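Local coordinates for alginate lyase A1-II' (Sphingomonas sp. A1, PDB 2CWS), which probably depolymerises the polysaccharide alginate by lyase cleavage, as a member of polysaccharide lyase family 7, at residues Q86-T97 against G159-D170; L12-P20 against P66-P76. All coordinates share one frame; numbering follows the deposited sequence.

Contact 1: residues Q86-T97 against G159-D170; sequences QGTHTMKLSGKT and GDLYNMEIRVTD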
loop_
_atom_site.group_PDB
_atom_site.type_symbol
_atom_site.label_atom_id
_atom_site.label_comp_id
_atom_site.label_asym_id
_atom_site.label_seq_id
_atom_site.Cartn_x
_atom_site.Cartn_y
_atom_site.Cartn_z
ATOM N N GLN A 86 -8.679 -2.775 -17.321
ATOM C CA GLN A 86 -9.162 -1.769 -18.267
ATOM C C GLN A 86 -9.683 -0.545 -17.550
ATOM O O GLN A 86 -10.170 -0.672 -16.406
ATOM C CB GLN A 86 -10.289 -2.364 -19.108
ATOM C CG GLN A 86 -9.927 -3.632 -19.792
ATOM C CD GLN A 86 -11.152 -4.405 -20.298
ATOM O OE1 GLN A 86 -11.263 -4.294 -21.540
ATOM N NE2 GLN A 86 -11.927 -5.113 -19.457
ATOM N N GLY A 87 -9.624 0.609 -18.211
ATOM C CA GLY A 87 -10.017 1.890 -17.617
ATOM C C GLY A 87 -8.875 2.481 -16.811
ATOM O O GLY A 87 -7.720 2.005 -16.907
ATOM N N THR A 88 -9.189 3.489 -15.999
ATOM C CA THR A 88 -8.189 4.229 -15.240
ATOM C C THR A 88 -8.479 4.159 -13.763
ATOM O O THR A 88 -9.594 4.351 -13.313
ATOM C CB THR A 88 -8.148 5.689 -15.734
ATOM O OG1 THR A 88 -7.617 5.708 -17.057
ATOM C CG2 THR A 88 -7.261 6.546 -14.872
ATOM N N HIS A 89 -7.420 3.844 -13.013
ATOM C CA HIS A 89 -7.495 3.542 -11.589
ATOM C C HIS A 89 -6.319 4.227 -10.924
ATOM O O HIS A 89 -5.166 3.821 -11.216
ATOM C CB HIS A 89 -7.374 2.015 -11.405
ATOM C CG HIS A 89 -8.366 1.289 -12.294
ATOM N ND1 HIS A 89 -9.711 1.263 -12.005
ATOM C CD2 HIS A 89 -8.192 0.701 -13.496
ATOM C CE1 HIS A 89 -10.334 0.604 -12.977
ATOM N NE2 HIS A 89 -9.419 0.261 -13.889
ATOM N N THR A 90 -6.551 5.246 -10.095
ATOM C CA THR A 90 -5.465 6.094 -9.643
ATOM C C THR A 90 -5.530 6.331 -8.146
ATOM O O THR A 90 -6.548 6.798 -7.650
ATOM C CB THR A 90 -5.531 7.465 -10.349
ATOM O OG1 THR A 90 -5.461 7.159 -11.767
ATOM C CG2 THR A 90 -4.343 8.334 -9.943
ATOM N N MET A 91 -4.422 6.085 -7.460
ATOM C CA MET A 91 -4.262 6.480 -6.053
ATOM C C MET A 91 -3.258 7.605 -5.976
ATOM O O MET A 91 -2.183 7.531 -6.591
ATOM C CB MET A 91 -3.786 5.252 -5.259
ATOM C CG MET A 91 -3.468 5.649 -3.805
ATOM S SD MET A 91 -3.194 4.213 -2.727
ATOM C CE MET A 91 -1.663 3.574 -3.497
ATOM N N LYS A 92 -3.598 8.617 -5.223
ATOM C CA LYS A 92 -2.697 9.712 -4.917
ATOM C C LYS A 92 -2.544 9.801 -3.408
ATOM O O LYS A 92 -3.509 9.630 -2.669
ATOM C CB LYS A 92 -3.205 11.080 -5.403
ATOM C CG LYS A 92 -3.429 11.101 -6.894
ATOM C CD LYS A 92 -3.933 12.511 -7.254
ATOM C CE LYS A 92 -3.026 13.505 -6.540
ATOM N NZ LYS A 92 -3.352 14.919 -6.808
ATOM N N LEU A 93 -1.324 10.052 -2.947
ATOM C CA LEU A 93 -1.143 10.255 -1.516
ATOM C C LEU A 93 0.009 11.221 -1.323
ATOM O O LEU A 93 0.893 11.396 -2.180
ATOM C CB LEU A 93 -0.944 8.919 -0.765
ATOM C CG LEU A 93 0.270 8.057 -1.188
ATOM C CD1 LEU A 93 1.586 8.490 -0.530
ATOM C CD2 LEU A 93 -0.016 6.619 -0.743
ATOM N N SER A 94 0.049 11.800 -0.129
ATOM C CA SER A 94 1.219 12.542 0.318
ATOM C C SER A 94 1.571 12.019 1.705
ATOM O O SER A 94 0.654 11.748 2.494
ATOM C CB SER A 94 1.093 14.068 0.291
ATOM O OG SER A 94 0.163 14.456 1.263
ATOM N N GLY A 95 2.832 11.830 1.966
ATOM C CA GLY A 95 3.206 11.196 3.229
ATOM C C GLY A 95 4.673 11.257 3.469
ATOM O O GLY A 95 5.435 11.925 2.735
ATOM N N LYS A 96 5.128 10.558 4.493
ATOM C CA LYS A 96 6.535 10.462 4.818
ATOM C C LYS A 96 6.759 9.196 5.649
ATOM O O LYS A 96 5.837 8.686 6.263
ATOM C CB LYS A 96 7.100 11.659 5.618
ATOM C CG LYS A 96 6.364 11.913 6.943
ATOM C CD LYS A 96 7.102 12.855 7.872
ATOM C CE LYS A 96 7.068 14.233 7.276
ATOM N NZ LYS A 96 7.966 15.168 8.072
ATOM N N THR A 97 8.009 8.738 5.618
ATOM C CA THR A 97 8.408 7.649 6.531
ATOM C C THR A 97 9.216 8.294 7.618
ATOM O O THR A 97 10.214 8.982 7.368
ATOM C CB THR A 97 9.147 6.570 5.740
ATOM O OG1 THR A 97 8.208 5.914 4.871
ATOM C CG2 THR A 97 9.705 5.502 6.681
ATOM N N GLY A 159 11.890 11.160 6.730
ATOM C CA GLY A 159 11.262 12.417 7.148
ATOM C C GLY A 159 10.858 13.343 6.019
ATOM O O GLY A 159 10.082 14.272 6.274
ATOM N N ASP A 160 11.334 13.127 4.795
ATOM C CA ASP A 160 10.945 13.965 3.685
ATOM C C ASP A 160 9.493 13.674 3.286
ATOM O O ASP A 160 9.043 12.561 3.318
ATOM C CB ASP A 160 11.785 13.694 2.448
ATOM C CG ASP A 160 13.216 14.183 2.530
ATOM O OD1 ASP A 160 13.624 14.887 3.500
ATOM O OD2 ASP A 160 13.946 13.875 1.532
ATOM N N LEU A 161 8.774 14.687 2.836
ATOM C CA LEU A 161 7.422 14.489 2.340
ATOM C C LEU A 161 7.525 14.049 0.897
ATOM O O LEU A 161 8.274 14.675 0.111
ATOM C CB LEU A 161 6.672 15.833 2.379
ATOM C CG LEU A 161 5.204 15.710 1.957
ATOM C CD1 LEU A 161 4.472 15.165 3.170
ATOM C CD2 LEU A 161 4.590 16.998 1.453
ATOM N N TYR A 162 6.785 13.021 0.533
ATOM C CA TYR A 162 6.645 12.608 -0.875
ATOM C C TYR A 162 5.182 12.728 -1.295
ATOM O O TYR A 162 4.257 12.473 -0.521
ATOM C CB TYR A 162 7.146 11.185 -1.126
ATOM C CG TYR A 162 6.890 10.162 -0.016
ATOM C CD1 TYR A 162 7.908 9.791 0.829
ATOM C CD2 TYR A 162 5.645 9.566 0.147
ATOM C CE1 TYR A 162 7.714 8.845 1.842
ATOM C CE2 TYR A 162 5.405 8.641 1.153
ATOM C CZ TYR A 162 6.452 8.282 1.997
ATOM O OH TYR A 162 6.299 7.378 3.039
ATOM N N ASN A 163 5.025 13.104 -2.551
ATOM C CA ASN A 163 3.761 13.082 -3.254
ATOM C C ASN A 163 3.711 11.960 -4.276
ATOM O O ASN A 163 4.345 12.059 -5.328
ATOM C CB ASN A 163 3.537 14.382 -4.015
ATOM C CG ASN A 163 3.349 15.535 -3.060
ATOM O OD1 ASN A 163 2.419 15.523 -2.272
ATOM N ND2 ASN A 163 4.239 16.525 -3.083
ATOM N N MET A 164 2.999 10.912 -3.977
ATOM C CA MET A 164 3.031 9.681 -4.744
ATOM C C MET A 164 1.760 9.546 -5.570
ATOM O O MET A 164 0.689 9.955 -5.120
ATOM C CB MET A 164 3.136 8.504 -3.768
ATOM C CG MET A 164 3.214 7.160 -4.449
ATOM S SD MET A 164 3.216 5.801 -3.255
ATOM C CE MET A 164 4.774 6.113 -2.407
ATOM N N GLU A 165 1.903 8.945 -6.759
ATOM C CA GLU A 165 0.707 8.569 -7.512
ATOM C C GLU A 165 1.006 7.211 -8.125
ATOM O O GLU A 165 2.105 6.950 -8.591
ATOM C CB GLU A 165 0.412 9.614 -8.586
ATOM C CG GLU A 165 -0.849 9.317 -9.396
ATOM C CD GLU A 165 -1.164 10.468 -10.320
ATOM O OE1 GLU A 165 -1.667 10.206 -11.416
ATOM O OE2 GLU A 165 -0.872 11.652 -9.963
ATOM N N ILE A 166 -0.016 6.365 -8.109
ATOM C CA ILE A 166 0.087 5.058 -8.774
ATOM C C ILE A 166 -1.178 4.901 -9.613
ATOM O O ILE A 166 -2.279 4.984 -9.049
ATOM C CB ILE A 166 0.235 3.864 -7.824
ATOM C CG1 ILE A 166 1.337 4.134 -6.797
ATOM C CG2 ILE A 166 0.486 2.616 -8.625
ATOM C CD1 ILE A 166 1.483 2.977 -5.778
ATOM N N ARG A 167 -1.015 4.751 -10.913
ATOM C CA ARG A 167 -2.164 4.682 -11.848
ATOM C C ARG A 167 -2.042 3.471 -12.711
ATOM O O ARG A 167 -0.970 3.198 -13.245
ATOM C CB ARG A 167 -2.192 5.970 -12.727
ATOM C CG ARG A 167 -3.214 5.892 -13.850
ATOM C CD ARG A 167 -3.347 7.257 -14.528
ATOM N NE ARG A 167 -2.154 7.761 -15.225
ATOM C CZ ARG A 167 -1.934 7.658 -16.532
ATOM N NH1 ARG A 167 -2.764 6.997 -17.349
ATOM N NH2 ARG A 167 -0.836 8.204 -17.046
ATOM N N VAL A 168 -3.158 2.785 -12.913
ATOM C CA VAL A 168 -3.265 1.815 -13.979
ATOM C C VAL A 168 -4.222 2.385 -15.024
ATOM O O VAL A 168 -5.351 2.751 -14.663
ATOM C CB VAL A 168 -3.820 0.446 -13.474
ATOM C CG1 VAL A 168 -4.229 -0.461 -14.629
ATOM C CG2 VAL A 168 -2.780 -0.234 -12.584
ATOM N N THR A 169 -3.807 2.421 -16.269
ATOM C CA THR A 169 -4.716 2.698 -17.376
ATOM C C THR A 169 -4.523 1.608 -18.394
ATOM O O THR A 169 -3.417 1.459 -18.960
ATOM C CB THR A 169 -4.489 4.085 -18.003
ATOM O OG1 THR A 169 -4.833 5.079 -17.026
ATOM C CG2 THR A 169 -5.393 4.273 -19.239
ATOM N N ASP A 170 -5.540 0.818 -18.648
ATOM C CA ASP A 170 -5.515 -0.190 -19.720
ATOM C C ASP A 170 -4.267 -1.060 -19.661
ATOM O O ASP A 170 -3.552 -1.296 -20.653
ATOM C CB ASP A 170 -5.699 0.506 -21.078
ATOM C CG ASP A 170 -7.048 1.189 -21.204
ATOM O OD1 ASP A 170 -7.117 2.219 -21.919
ATOM O OD2 ASP A 170 -8.012 0.688 -20.567
HETATM O O HOH W 1 10.007 10.118 4.077
#
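Leu93 meets Met164, and Met91 meets Ile166, across two central antiparallel strands of the jelly-roll beta sandwich in this alginate lyase domain. The strand axes approach to 4.6 Å at 176°, and reciprocal N-H···O=C bonds link His89, Met91, Leu93 and Gly95 to Val168, Ile166, Met164 and Tyr162. On the face carrying these apolar residues, Leu93 CD1 rests 3.6 Å from Met164 CB, and Met91 CE lies 3.9 Å from Ile166 CD1. Met164 and Ile166 also touch Ala109 and Ile111 of strand 106-114 in the other sheet.

Tyr162 has its CG between the backbone N and the carbonyl carbon (chi1 37°), which folds the ring over Gly95: Gly95 O stands 3.4 Å above the ring plane, over its centre. Beyond it, Tyr162 OH hydrogen-bonds Thr97 OG1 at 3.0 Å. Back on the Met91 face, His89 NE2 donates to Gln86 O and ND1 bonds His227.

On the opposite face Thr88 OG1 and Thr169 OG1 are hydrogen-bonded at 2.9 Å. Arg167 NH1 also donates to Thr169 OG1 (2.8 Å), while Tyr174 receives Arg167 in a cation-pi contact. Just beyond the strands, Gly87 N reaches the syn side of Asp170 OD2 at 2.9 Å, 31° out of the carboxylate plane.

Contact 2: residues L12-P20 against P66-P76; sequences LSHWKLQLP and PRSELREMLDP. With SO4 (sulfate ion), chain C; SO4 (sulfate ion), chain B.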
loop_
_atom_site.group_PDB
_atom_site.type_symbol
_atom_site.label_atom_id
_atom_site.label_comp_id
_atom_site.label_asym_id
_atom_site.label_seq_id
_atom_site.Cartn_x
_atom_site.Cartn_y
_atom_site.Cartn_z
ATOM N N LEU A 12 -12.184 7.364 4.860
ATOM C CA LEU A 12 -11.847 5.937 4.993
ATOM C C LEU A 12 -13.034 5.031 4.714
ATOM O O LEU A 12 -13.029 3.849 5.093
ATOM C CB LEU A 12 -11.193 5.655 6.353
ATOM C CG LEU A 12 -9.958 6.520 6.642
ATOM C CD1 LEU A 12 -9.339 6.162 7.954
ATOM C CD2 LEU A 12 -8.909 6.365 5.548
ATOM N N SER A 13 -14.058 5.583 4.039
ATOM C CA SER A 13 -15.267 4.816 3.768
ATOM C C SER A 13 -15.056 3.665 2.819
ATOM O O SER A 13 -15.877 2.748 2.824
ATOM C CB SER A 13 -16.390 5.724 3.259
ATOM O OG SER A 13 -16.088 6.268 1.989
ATOM N N HIS A 14 -13.953 3.694 2.057
ATOM C CA HIS A 14 -13.621 2.616 1.130
ATOM C C HIS A 14 -12.226 2.074 1.419
ATOM O O HIS A 14 -11.489 1.657 0.490
ATOM C CB HIS A 14 -13.789 3.051 -0.333
ATOM C CG HIS A 14 -15.226 3.231 -0.643
ATOM N ND1 HIS A 14 -15.994 2.187 -1.128
ATOM C CD2 HIS A 14 -16.043 4.315 -0.526
ATOM C CE1 HIS A 14 -17.221 2.623 -1.291
ATOM N NE2 HIS A 14 -17.281 3.900 -0.947
ATOM N N TRP A 15 -11.861 1.988 2.689
ATOM C CA TRP A 15 -10.647 1.312 3.132
ATOM C C TRP A 15 -10.977 0.452 4.355
ATOM O O TRP A 15 -11.790 0.908 5.181
ATOM C CB TRP A 15 -9.573 2.308 3.548
ATOM C CG TRP A 15 -9.035 3.227 2.487
ATOM C CD1 TRP A 15 -9.397 4.515 2.238
ATOM C CD2 TRP A 15 -8.016 2.914 1.513
ATOM N NE1 TRP A 15 -8.675 5.036 1.194
ATOM C CE2 TRP A 15 -7.811 4.071 0.735
ATOM C CE3 TRP A 15 -7.240 1.754 1.252
ATOM C CZ2 TRP A 15 -6.866 4.118 -0.298
ATOM C CZ3 TRP A 15 -6.310 1.807 0.228
ATOM C CH2 TRP A 15 -6.151 2.974 -0.520
ATOM N N LYS A 16 -10.301 -0.660 4.519
ATOM C CA LYS A 16 -10.249 -1.350 5.816
ATOM C C LYS A 16 -8.796 -1.334 6.262
ATOM O O LYS A 16 -7.877 -1.129 5.440
ATOM C CB LYS A 16 -10.826 -2.766 5.773
ATOM C CG LYS A 16 -10.034 -3.742 4.936
ATOM C CD LYS A 16 -10.638 -5.152 5.014
ATOM C CE LYS A 16 -9.895 -6.132 4.123
ATOM N NZ LYS A 16 -10.378 -7.509 4.352
ATOM N N LEU A 17 -8.544 -1.535 7.552
ATOM C CA LEU A 17 -7.219 -1.481 8.105
ATOM C C LEU A 17 -6.784 -2.844 8.613
ATOM O O LEU A 17 -7.536 -3.501 9.346
ATOM C CB LEU A 17 -7.210 -0.480 9.295
ATOM C CG LEU A 17 -5.895 -0.368 10.107
ATOM C CD1 LEU A 17 -4.735 0.167 9.285
ATOM C CD2 LEU A 17 -6.175 0.513 11.311
ATOM N N GLN A 18 -5.583 -3.248 8.239
ATOM C CA GLN A 18 -4.964 -4.502 8.664
ATOM C C GLN A 18 -3.869 -4.181 9.668
ATOM O O GLN A 18 -3.006 -3.324 9.381
ATOM C CB GLN A 18 -4.429 -5.240 7.411
ATOM C CG GLN A 18 -5.555 -5.605 6.477
ATOM C CD GLN A 18 -5.107 -6.120 5.143
ATOM O OE1 GLN A 18 -4.088 -5.607 4.618
ATOM N NE2 GLN A 18 -5.843 -7.053 4.579
ATOM N N LEU A 19 -3.905 -4.867 10.804
ATOM C CA LEU A 19 -3.012 -4.568 11.934
ATOM C C LEU A 19 -1.925 -5.585 12.138
ATOM O O LEU A 19 -2.042 -6.739 11.726
ATOM C CB LEU A 19 -3.874 -4.481 13.220
ATOM C CG LEU A 19 -4.880 -3.328 13.215
ATOM C CD1 LEU A 19 -5.789 -3.502 14.468
ATOM C CD2 LEU A 19 -4.220 -1.988 13.194
ATOM N N PRO A 20 -0.899 -5.202 12.896
ATOM C CA PRO A 20 0.216 -6.108 13.201
ATOM C C PRO A 20 0.155 -6.685 14.600
ATOM O O PRO A 20 1.181 -7.115 15.133
ATOM C CB PRO A 20 1.430 -5.171 13.066
ATOM C CG PRO A 20 0.922 -3.882 13.645
ATOM C CD PRO A 20 -0.537 -3.815 13.250
ATOM N N PRO A 66 5.105 -8.068 9.055
ATOM C CA PRO A 66 3.932 -7.438 9.695
ATOM C C PRO A 66 3.584 -6.092 9.037
ATOM O O PRO A 66 4.428 -5.454 8.358
ATOM C CB PRO A 66 4.442 -7.214 11.138
ATOM C CG PRO A 66 5.929 -6.933 10.925
ATOM C CD PRO A 66 6.344 -7.836 9.792
ATOM N N ARG A 67 2.351 -5.656 9.250
ATOM C CA ARG A 67 1.889 -4.404 8.636
ATOM C C ARG A 67 0.867 -3.713 9.533
ATOM O O ARG A 67 0.100 -4.344 10.260
ATOM C CB ARG A 67 1.259 -4.652 7.263
ATOM C CG ARG A 67 -0.150 -5.266 7.337
ATOM C CD ARG A 67 -0.549 -5.799 5.986
ATOM N NE ARG A 67 0.112 -7.064 5.618
ATOM C CZ ARG A 67 0.554 -7.428 4.439
ATOM N NH1 ARG A 67 0.611 -6.568 3.407
ATOM N NH2 ARG A 67 0.992 -8.685 4.302
ATOM N N SER A 68 0.834 -2.394 9.347
ATOM C CA SER A 68 -0.342 -1.566 9.706
ATOM C C SER A 68 -0.670 -0.870 8.379
ATOM O O SER A 68 0.078 0.020 7.982
ATOM C CB SER A 68 0.009 -0.578 10.810
ATOM O OG SER A 68 -1.136 0.211 11.074
ATOM N N GLU A 69 -1.699 -1.357 7.671
ATOM C CA GLU A 69 -1.816 -1.027 6.256
ATOM C C GLU A 69 -3.312 -0.974 5.883
ATOM O O GLU A 69 -4.065 -1.868 6.281
ATOM C CB GLU A 69 -1.044 -2.022 5.397
ATOM C CG GLU A 69 -0.878 -1.635 3.924
ATOM C CD GLU A 69 -0.149 -2.686 3.113
ATOM O OE1 GLU A 69 -0.347 -3.900 3.353
ATOM O OE2 GLU A 69 0.623 -2.293 2.197
ATOM N N LEU A 70 -3.686 0.050 5.102
ATOM C CA LEU A 70 -5.025 0.121 4.563
ATOM C C LEU A 70 -5.135 -0.706 3.295
ATOM O O LEU A 70 -4.194 -0.796 2.504
ATOM C CB LEU A 70 -5.383 1.593 4.218
ATOM C CG LEU A 70 -5.404 2.546 5.370
ATOM C CD1 LEU A 70 -5.582 3.974 4.889
ATOM C CD2 LEU A 70 -6.519 2.188 6.412
ATOM N N ARG A 71 -6.306 -1.288 3.099
ATOM C CA ARG A 71 -6.651 -2.170 1.978
ATOM C C ARG A 71 -7.914 -1.620 1.353
ATOM O O ARG A 71 -8.960 -1.489 2.040
ATOM C CB ARG A 71 -6.844 -3.590 2.592
ATOM C CG ARG A 71 -7.068 -4.754 1.619
ATOM C CD ARG A 71 -8.398 -4.761 0.830
ATOM N NE ARG A 71 -8.623 -6.123 0.360
ATOM C CZ ARG A 71 -9.368 -6.443 -0.685
ATOM N NH1 ARG A 71 -10.010 -5.509 -1.394
ATOM N NH2 ARG A 71 -9.453 -7.743 -1.028
ATOM N N GLU A 72 -7.860 -1.267 0.073
ATOM C CA GLU A 72 -8.980 -0.613 -0.595
ATOM C C GLU A 72 -10.169 -1.542 -0.688
ATOM O O GLU A 72 -10.029 -2.714 -1.085
ATOM C CB GLU A 72 -8.564 -0.198 -2.012
ATOM C CG GLU A 72 -9.706 0.455 -2.793
ATOM C CD GLU A 72 -9.385 0.587 -4.269
ATOM O OE1 GLU A 72 -8.426 -0.009 -4.767
ATOM O OE2 GLU A 72 -10.202 1.323 -4.937
ATOM N N MET A 73 -11.360 -1.022 -0.398
ATOM C CA MET A 73 -12.621 -1.741 -0.416
ATOM C C MET A 73 -13.601 -0.990 -1.303
ATOM O O MET A 73 -14.325 -0.130 -0.808
ATOM C CB MET A 73 -13.199 -1.889 1.004
ATOM C CG MET A 73 -12.271 -2.655 1.922
ATOM S SD MET A 73 -12.247 -4.437 1.705
ATOM C CE MET A 73 -13.872 -4.851 2.406
ATOM N N LEU A 74 -13.656 -1.380 -2.600
ATOM C CA LEU A 74 -14.724 -0.816 -3.436
ATOM C C LEU A 74 -16.062 -1.042 -2.784
ATOM O O LEU A 74 -16.969 -0.169 -2.878
ATOM C CB LEU A 74 -14.735 -1.542 -4.801
ATOM C CG LEU A 74 -13.559 -1.251 -5.754
ATOM C CD1 LEU A 74 -13.748 -2.012 -7.033
ATOM C CD2 LEU A 74 -13.450 0.266 -6.037
ATOM N N ASP A 75 -16.270 -2.208 -2.182
ATOM C CA ASP A 75 -17.477 -2.499 -1.393
ATOM C C ASP A 75 -16.974 -2.729 0.040
ATOM O O ASP A 75 -16.348 -3.782 0.294
ATOM C CB ASP A 75 -18.206 -3.733 -1.931
ATOM C CG ASP A 75 -19.525 -3.956 -1.199
ATOM O OD1 ASP A 75 -19.634 -3.538 -0.016
ATOM O OD2 ASP A 75 -20.446 -4.511 -1.816
ATOM N N PRO A 76 -17.221 -1.808 0.974
ATOM C CA PRO A 76 -16.730 -2.006 2.355
ATOM C C PRO A 76 -17.296 -3.233 3.016
ATOM O O PRO A 76 -16.762 -3.644 4.066
ATOM C CB PRO A 76 -17.109 -0.711 3.096
ATOM C CG PRO A 76 -17.922 0.092 2.159
ATOM C CD PRO A 76 -17.917 -0.548 0.817
HETATM S S SO4 C . -8.365 -9.611 1.898
HETATM O O1 SO4 C . -7.694 -8.196 2.070
HETATM O O2 SO4 C . -9.623 -9.582 2.556
HETATM O O3 SO4 C . -8.474 -9.962 0.564
HETATM O O4 SO4 C . -7.349 -10.440 2.568
HETATM S S SO4 B . 1.694 -9.176 0.579
HETATM O O1 SO4 B . 1.011 -7.759 0.715
HETATM O O2 SO4 B . 1.153 -9.936 -0.526
HETATM O O3 SO4 B . 3.082 -9.027 0.344
HETATM O O4 SO4 B . 1.468 -9.933 1.805
HETATM O O HOH W 2 0.419 -7.817 9.919
#
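Lys16 and Arg71 form a hydrogen-bonded antiparallel pair, their side chains on the same face as Gln18 and Glu69. Along Arg71, CB packs 4.0 Å from Lys16 CG, and CG lies 3.9 Å from Gln18 NE2. A bend at the second torsion (chi2 -68°) then turns the chain so that CD comes within 3.9 Å of Lys16 CE. At the tip, Arg71 NE gives a hydrogen bond to O1 of the chain C sulfate at 2.8 Å. NH2 donates to O3 at 2.9 Å, while NH1 turns back to Glu72 O, almost in the guanidinium plane. Lys16 NZ adds a hydrogen bond to O2 of the same sulfate (2.8 Å) and forms a salt bridge with Glu26.

Strand 67-72 carries the Arg-Ser-Glu-Leu-Arg sequence characteristic of family 7 alginate lyases; two sulfates on this face, probably from the crystallisation liquor, are consistent with a cleft for an anionic polymer. Arg67 holds the second through NH1 and NH2, its NH1 also salt-bridged to Glu69 OE1. With an alanine in place of Arg71, the chain C sulfate is likely to lose both guanidinium bonds, and Glu72 O its NH1 donor. On the reverse face, Leu70 CB presses on Trp15 CE3 at 3.5 Å, with Leu70 CD1 over one indole face.

Overall arrangement
From the N terminus, residues 12-20 come first and pair with 66-76: contact 2 closes a loop of 45 residues. Residues 86-97 follow shortly after and pair with 159-170 across a 61-residue excursion, which holds 33 strand residues and no helix. The two loops therefore stand in series, neither nested nor crossed. Contact 2 belongs to one curved sheet of the sandwich, contact 1 to the middle of the other. With centres 16 Å apart, the contacts still meet in the sandwich interior, where Met91 SD lies 3.9 Å from Trp15 CH2. His227 on strand 215-228 ties them further, hydrogen-bonding Glu72 of contact 2 and His89 of contact 1.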